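Local coordinates for protein formimidoylglutamase (PDB 3M1R) that catalyses the manganese-dependent hydrolysis of N-formimidoyl-L-glutamate to L-glutamate and formamide in histidine degradation, at residues G128-S133 / I288-P293. Residues are numbered along the deposited sequence; the frame is centred on the assembly and turned at random.
Sequences GDNSIS and IVEVDP. With CA (calcium ion), chain B.
The dinuclear metal site of the arginase family offers a worked example of second-shell support, with Glu-290 gripping the backbone of the metal ligand Asn-130. Its OE1 accepts from Asn-130 N at 2.6 Å through the anti lone pair, a short but bent bond (141° at the hydrogen), and lies against Asp-129 CB. The side chain turns back at chi2 (-68°), which swings CD toward that N-H. The backbone N of Glu-290 donates almost straight to Gly-128 O at 3.3 Å. Replacing Glu-290 by an alanine would probably leave the N-H of Asn-130 without this acceptor and the metal-binding loop less firmly held. Val-289 packs against the loop: CG1 meets Asp-129 O at 3.5 Å and Ile-132 CG1 at 3.9 Å, while CG2 packs against the side chain of Asn-130. Within 128-133, Asp-129 OD1 accepts from Ser-131 N, an Asx turn, and also from Ser-131 OG, and OD2 is held by Ser-50 and Ser-51. Asn-130 joins Asp-153, Asp-157 and Asp-245 around a calcium ion, where manganese is inferred to bind. Ligand-bearing loops at the carboxyl ends of parallel strands, here the one after 121-127 supported by the end of its neighbour 283-289, are typical of the arginase alpha/beta fold.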
ATOM      1  N   GLY D 128      -4.424 -22.844   0.835  1.00 31.80           N
ATOM      2  CA  GLY D 128      -3.805 -23.783  -0.080  1.00 29.85           C
ATOM      3  C   GLY D 128      -4.163 -23.484  -1.525  1.00 30.66           C
ATOM      4  O   GLY D 128      -5.187 -22.877  -1.804  1.00 33.42           O
ATOM      5  N   ASP D 129      -3.317 -23.913  -2.450  1.00 34.34           N
ATOM      6  CA  ASP D 129      -3.544 -23.615  -3.855  1.00 39.67           C
ATOM      7  C   ASP D 129      -4.324 -24.739  -4.529  1.00 31.81           C
ATOM      8  O   ASP D 129      -4.683 -25.716  -3.886  1.00 29.72           O
ATOM      9  CB  ASP D 129      -2.220 -23.335  -4.575  1.00 40.66           C
ATOM     10  CG  ASP D 129      -1.342 -24.559  -4.679  1.00 46.52           C
ATOM     11  OD1 ASP D 129      -1.877 -25.693  -4.630  1.00 43.37           O
ATOM     12  OD2 ASP D 129      -0.106 -24.385  -4.807  1.00 50.96           O
ATOM     13  N   ASN D 130      -4.572 -24.609  -5.827  1.00 36.06           N
ATOM     14  CA  ASN D 130      -5.462 -25.543  -6.495  1.00 44.01           C
ATOM     15  C   ASN D 130      -4.922 -26.968  -6.546  1.00 40.74           C
ATOM     16  O   ASN D 130      -5.689 -27.925  -6.679  1.00 42.20           O
ATOM     17  CB  ASN D 130      -5.866 -25.048  -7.894  1.00 49.13           C
ATOM     18  CG  ASN D 130      -7.325 -25.383  -8.227  1.00 58.73           C
ATOM     19  OD1 ASN D 130      -7.966 -24.692  -9.021  1.00 52.57           O
ATOM     20  ND2 ASN D 130      -7.861 -26.448  -7.593  1.00 58.64           N
ATOM     21  N   SER D 131      -3.607 -27.114  -6.420  1.00 33.28           N
ATOM     22  CA  SER D 131      -2.991 -28.433  -6.594  1.00 32.36           C
ATOM     23  C   SER D 131      -3.435 -29.446  -5.534  1.00 33.35           C
ATOM     24  O   SER D 131      -3.318 -30.639  -5.753  1.00 41.54           O
ATOM     25  CB  SER D 131      -1.470 -28.318  -6.574  1.00 37.04           C
ATOM     26  OG  SER D 131      -1.009 -28.137  -5.251  1.00 40.86           O
ATOM     27  N   ILE D 132      -3.940 -28.972  -4.387  1.00 35.16           N
ATOM     28  CA  ILE D 132      -4.298 -29.878  -3.291  1.00 35.68           C
ATOM     29  C   ILE D 132      -5.498 -30.750  -3.628  1.00 42.79           C
ATOM     30  O   ILE D 132      -5.725 -31.763  -2.975  1.00 44.56           O
ATOM     31  CB  ILE D 132      -4.580 -29.134  -1.942  1.00 31.73           C
ATOM     32  CG1 ILE D 132      -5.964 -28.478  -1.946  1.00 30.61           C
ATOM     33  CG2 ILE D 132      -3.493 -28.094  -1.659  1.00 35.79           C
ATOM     34  CD1 ILE D 132      -6.413 -27.958  -0.568  1.00 29.28           C
ATOM     35  N   SER D 133      -6.264 -30.353  -4.642  1.00 42.32           N
ATOM     36  CA  SER D 133      -7.499 -31.057  -4.985  1.00 39.93           C
ATOM     37  C   SER D 133      -7.259 -32.485  -5.442  1.00 45.18           C
ATOM     38  O   SER D 133      -8.156 -33.343  -5.363  1.00 46.47           O
ATOM     39  CB  SER D 133      -8.294 -30.291  -6.043  1.00 40.63           C
ATOM     40  OG  SER D 133      -8.718 -29.042  -5.532  1.00 41.48           O
ATOM     41  N   ILE D 288     -11.841 -25.007  -0.172  1.00 38.08           N
ATOM     42  CA  ILE D 288     -11.710 -23.701  -0.785  1.00 43.07           C
ATOM     43  C   ILE D 288     -10.257 -23.482  -1.162  1.00 41.41           C
ATOM     44  O   ILE D 288      -9.357 -23.637  -0.328  1.00 41.34           O
ATOM     45  CB  ILE D 288     -12.163 -22.621   0.174  1.00 41.17           C
ATOM     46  CG1 ILE D 288     -13.630 -22.870   0.537  1.00 32.10           C
ATOM     47  CG2 ILE D 288     -11.946 -21.224  -0.440  1.00 28.24           C
ATOM     48  CD1 ILE D 288     -14.115 -21.960   1.616  1.00 35.81           C
ATOM     49  N   VAL D 289     -10.026 -23.162  -2.429  1.00 31.75           N
ATOM     50  CA  VAL D 289      -8.673 -22.945  -2.894  1.00 36.29           C
ATOM     51  C   VAL D 289      -8.513 -21.598  -3.578  1.00 34.99           C
ATOM     52  O   VAL D 289      -9.494 -20.925  -3.914  1.00 33.13           O
ATOM     53  CB  VAL D 289      -8.201 -24.070  -3.864  1.00 30.28           C
ATOM     54  CG1 VAL D 289      -8.094 -25.391  -3.138  1.00 33.73           C
ATOM     55  CG2 VAL D 289      -9.142 -24.181  -5.067  1.00 32.71           C
ATOM     56  N   GLU D 290      -7.248 -21.220  -3.732  1.00 30.48           N
ATOM     57  CA  GLU D 290      -6.813 -20.097  -4.546  1.00 31.15           C
ATOM     58  C   GLU D 290      -7.079 -18.726  -3.935  1.00 32.97           C
ATOM     59  O   GLU D 290      -7.049 -17.713  -4.624  1.00 34.20           O
ATOM     60  CB  GLU D 290      -7.331 -20.227  -5.988  1.00 25.71           C
ATOM     61  CG  GLU D 290      -6.693 -21.410  -6.738  1.00 32.50           C
ATOM     62  CD  GLU D 290      -5.170 -21.234  -7.026  1.00 51.90           C
ATOM     63  OE1 GLU D 290      -4.373 -22.156  -6.736  1.00 48.54           O
ATOM     64  OE2 GLU D 290      -4.762 -20.184  -7.565  1.00 51.84           O
ATOM     65  N   VAL D 291      -7.289 -18.686  -2.626  1.00 31.43           N
ATOM     66  CA  VAL D 291      -7.262 -17.407  -1.927  1.00 29.94           C
ATOM     67  C   VAL D 291      -5.819 -16.990  -1.631  1.00 28.04           C
ATOM     68  O   VAL D 291      -5.054 -17.756  -1.050  1.00 32.47           O
ATOM     69  CB  VAL D 291      -8.069 -17.473  -0.631  1.00 31.19           C
ATOM     70  CG1 VAL D 291      -7.936 -16.172   0.165  1.00 26.20           C
ATOM     71  CG2 VAL D 291      -9.524 -17.772  -0.955  1.00 27.91           C
ATOM     72  N   ASP D 292      -5.443 -15.773  -2.014  1.00 25.31           N
ATOM     73  CA  ASP D 292      -4.094 -15.298  -1.720  1.00 25.88           C
ATOM     74  C   ASP D 292      -4.137 -13.982  -0.925  1.00 24.65           C
ATOM     75  O   ASP D 292      -4.277 -12.897  -1.480  1.00 31.18           O
ATOM     76  CB  ASP D 292      -3.271 -15.168  -3.010  1.00 33.32           C
ATOM     77  CG  ASP D 292      -1.780 -14.858  -2.748  1.00 36.94           C
ATOM     78  OD1 ASP D 292      -1.427 -14.468  -1.612  1.00 37.82           O
ATOM     79  OD2 ASP D 292      -0.968 -15.001  -3.697  1.00 30.14           O
ATOM     80  N   PRO D 293      -4.012 -14.086   0.388  1.00 27.44           N
ATOM     81  CA  PRO D 293      -4.059 -12.917   1.262  1.00 29.54           C
ATOM     82  C   PRO D 293      -3.041 -11.836   0.890  1.00 29.47           C
ATOM     83  O   PRO D 293      -3.339 -10.670   1.139  1.00 31.83           O
ATOM     84  CB  PRO D 293      -3.686 -13.495   2.631  1.00 31.12           C
ATOM     85  CG  PRO D 293      -3.954 -14.950   2.526  1.00 32.63           C
ATOM     86  CD  PRO D 293      -3.725 -15.331   1.124  1.00 28.81           C
TER
HETATM   87 CA    CA B 322      -8.205 -23.631 -11.134  1.00 84.93          CA
HETATM   88  O   HOH W   1      -7.401 -20.657  -0.256  1.00 45.92           O